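Local coordinates for proteasome activator protein PA26 (Trypanosoma brucei, PDB 1YAR) that probably binds the end rings of the 20S proteasome as a ring-shaped 11S activator and opens the gate for substrates, at residues G75-Y80 and Y149-Y154. Numbering follows the deposited sequence.
Sequences GVLQRY and YALREY
Leu77 packs against Ala150, Leu151 and Tyr154 in a buried, apolar helix-helix contact between helix 71-99 and the N-terminal end of helix 150-166. The two short segments run roughly antiparallel, at 148°, with their axes 9.4 Å apart. Leu77 divides its side chain among three neighbours. CD2 meets the methyl of Ala150, with Leu77 CD2 to Ala150 CB at 3.9 Å. Leu77 CB touches Leu151 CD1. The other methyl lies obliquely against the base of the Tyr154 ring, and Leu77 CD1 is 3.6 Å from Tyr154 CG. The side chains of Leu77 and Tyr154 cross at about a right angle. This is interior packing of the four-helix bundle of a PA28-type (11S) activator subunit. Helix 183-226 also borders it: Met197 and Val200 touch Leu77, Phe196 meets the Tyr154 ring edge-to-face, and the Tyr154 hydroxyl is hydrogen-bonded to Asp193. With CG anti to the backbone N (chi1 -159°), Leu151 turns its branched end to helix 71-99, though its CB does not point straight at it. Leu151 CD2 lies 3.8 Å from Gln78 OE1 in plain van der Waals contact. Gln191 and Arg57, both of one neighbouring subunit, pack on Leu151 and Gln78, respectively.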
loop_
_atom_site.group_PDB
_atom_site.type_symbol
_atom_site.label_atom_id
_atom_site.label_comp_id
_atom_site.label_asym_id
_atom_site.label_seq_id
_atom_site.Cartn_x
_atom_site.Cartn_y
_atom_site.Cartn_z
ATOM N N GLY O 75 -23.667 -88.341 -90.639
ATOM C CA GLY O 75 -24.836 -87.817 -89.921
ATOM C C GLY O 75 -24.472 -87.135 -88.606
ATOM O O GLY O 75 -24.975 -86.043 -88.304
ATOM N N VAL O 76 -23.589 -87.764 -87.834
ATOM C CA VAL O 76 -23.136 -87.186 -86.561
ATOM C C VAL O 76 -22.426 -85.839 -86.807
ATOM O O VAL O 76 -22.744 -84.839 -86.160
ATOM C CB VAL O 76 -22.242 -88.168 -85.736
ATOM C CG1 VAL O 76 -21.579 -87.450 -84.529
ATOM C CG2 VAL O 76 -23.065 -89.379 -85.236
ATOM N N LEU O 77 -21.474 -85.830 -87.737
ATOM C CA LEU O 77 -20.726 -84.606 -88.059
ATOM C C LEU O 77 -21.629 -83.479 -88.576
ATOM O O LEU O 77 -21.443 -82.313 -88.216
ATOM C CB LEU O 77 -19.557 -84.888 -89.015
ATOM C CG LEU O 77 -18.423 -85.711 -88.360
ATOM C CD1 LEU O 77 -17.655 -86.550 -89.353
ATOM C CD2 LEU O 77 -17.419 -84.853 -87.522
ATOM N N GLN O 78 -22.614 -83.835 -89.412
ATOM C CA GLN O 78 -23.567 -82.866 -89.937
ATOM C C GLN O 78 -24.400 -82.256 -88.820
ATOM O O GLN O 78 -24.665 -81.053 -88.816
ATOM C CB GLN O 78 -24.508 -83.517 -90.971
ATOM C CG GLN O 78 -25.550 -82.558 -91.532
ATOM C CD GLN O 78 -24.952 -81.544 -92.489
ATOM O OE1 GLN O 78 -24.736 -81.855 -93.667
ATOM N NE2 GLN O 78 -24.687 -80.326 -91.996
ATOM N N ARG O 79 -24.806 -83.092 -87.878
ATOM C CA ARG O 79 -25.628 -82.664 -86.753
ATOM C C ARG O 79 -24.841 -81.693 -85.859
ATOM O O ARG O 79 -25.395 -80.713 -85.350
ATOM C CB ARG O 79 -26.025 -83.886 -85.953
ATOM C CG ARG O 79 -27.112 -83.658 -84.935
ATOM C CD ARG O 79 -27.702 -84.945 -84.397
ATOM N NE ARG O 79 -28.515 -84.671 -83.214
ATOM C CZ ARG O 79 -28.902 -85.600 -82.355
ATOM N NH1 ARG O 79 -28.558 -86.871 -82.548
ATOM N NH2 ARG O 79 -29.638 -85.255 -81.311
ATOM N N TYR O 80 -23.553 -81.987 -85.666
ATOM C CA TYR O 80 -22.674 -81.099 -84.892
ATOM C C TYR O 80 -22.521 -79.755 -85.596
ATOM O O TYR O 80 -22.694 -78.700 -84.967
ATOM C CB TYR O 80 -21.321 -81.761 -84.583
ATOM C CG TYR O 80 -20.485 -80.917 -83.628
ATOM C CD1 TYR O 80 -20.950 -80.636 -82.346
ATOM C CD2 TYR O 80 -19.268 -80.362 -84.031
ATOM C CE1 TYR O 80 -20.208 -79.849 -81.463
ATOM C CE2 TYR O 80 -18.517 -79.566 -83.149
ATOM C CZ TYR O 80 -19.012 -79.324 -81.873
ATOM O OH TYR O 80 -18.314 -78.537 -80.989
ATOM N N TYR O 149 -16.084 -76.642 -89.288
ATOM C CA TYR O 149 -15.957 -77.242 -90.615
ATOM C C TYR O 149 -15.423 -78.663 -90.504
ATOM O O TYR O 149 -14.533 -79.070 -91.228
ATOM C CB TYR O 149 -15.105 -76.328 -91.502
ATOM C CG TYR O 149 -15.509 -74.879 -91.313
ATOM C CD1 TYR O 149 -14.665 -73.976 -90.648
ATOM C CD2 TYR O 149 -16.762 -74.434 -91.728
ATOM C CE1 TYR O 149 -15.057 -72.659 -90.429
ATOM C CE2 TYR O 149 -17.169 -73.115 -91.524
ATOM C CZ TYR O 149 -16.308 -72.234 -90.879
ATOM O OH TYR O 149 -16.717 -70.945 -90.672
ATOM N N ALA O 150 -16.015 -79.405 -89.575
ATOM C CA ALA O 150 -15.542 -80.732 -89.162
ATOM C C ALA O 150 -15.841 -81.772 -90.237
ATOM O O ALA O 150 -15.064 -82.709 -90.441
ATOM C CB ALA O 150 -16.241 -81.133 -87.896
ATOM N N LEU O 151 -16.983 -81.603 -90.892
ATOM C CA LEU O 151 -17.378 -82.483 -91.984
ATOM C C LEU O 151 -16.383 -82.396 -93.136
ATOM O O LEU O 151 -15.921 -83.413 -93.626
ATOM C CB LEU O 151 -18.779 -82.131 -92.448
ATOM C CG LEU O 151 -19.632 -83.133 -93.208
ATOM C CD1 LEU O 151 -19.304 -84.597 -92.869
ATOM C CD2 LEU O 151 -21.090 -82.799 -92.907
ATOM N N ARG O 152 -16.035 -81.181 -93.542
ATOM C CA ARG O 152 -14.991 -80.996 -94.537
ATOM C C ARG O 152 -13.630 -81.542 -94.087
ATOM O O ARG O 152 -12.935 -82.156 -94.889
ATOM C CB ARG O 152 -14.884 -79.535 -94.980
ATOM C CG ARG O 152 -13.710 -79.260 -95.894
ATOM C CD ARG O 152 -14.090 -78.668 -97.240
ATOM N NE ARG O 152 -12.898 -78.529 -98.083
ATOM C CZ ARG O 152 -12.315 -77.370 -98.413
ATOM N NH1 ARG O 152 -12.823 -76.202 -98.012
ATOM N NH2 ARG O 152 -11.219 -77.386 -99.168
ATOM N N GLU O 153 -13.259 -81.309 -92.826
ATOM C CA GLU O 153 -12.027 -81.873 -92.245
ATOM C C GLU O 153 -12.016 -83.403 -92.385
ATOM O O GLU O 153 -11.037 -83.975 -92.846
ATOM C CB GLU O 153 -11.907 -81.551 -90.750
ATOM C CG GLU O 153 -11.729 -80.091 -90.327
ATOM C CD GLU O 153 -11.392 -79.988 -88.839
ATOM O OE1 GLU O 153 -10.675 -80.905 -88.335
ATOM O OE2 GLU O 153 -11.857 -79.022 -88.155
ATOM N N TYR O 154 -13.106 -84.043 -91.969
ATOM C CA TYR O 154 -13.235 -85.509 -92.024
ATOM C C TYR O 154 -13.127 -86.043 -93.455
ATOM O O TYR O 154 -12.322 -86.933 -93.723
ATOM C CB TYR O 154 -14.547 -85.948 -91.364
ATOM C CG TYR O 154 -14.923 -87.410 -91.547
ATOM C CD1 TYR O 154 -14.221 -88.424 -90.894
ATOM C CD2 TYR O 154 -16.019 -87.769 -92.352
ATOM C CE1 TYR O 154 -14.566 -89.761 -91.069
ATOM C CE2 TYR O 154 -16.380 -89.100 -92.529
ATOM C CZ TYR O 154 -15.666 -90.086 -91.879
ATOM O OH TYR O 154 -16.022 -91.403 -92.048
#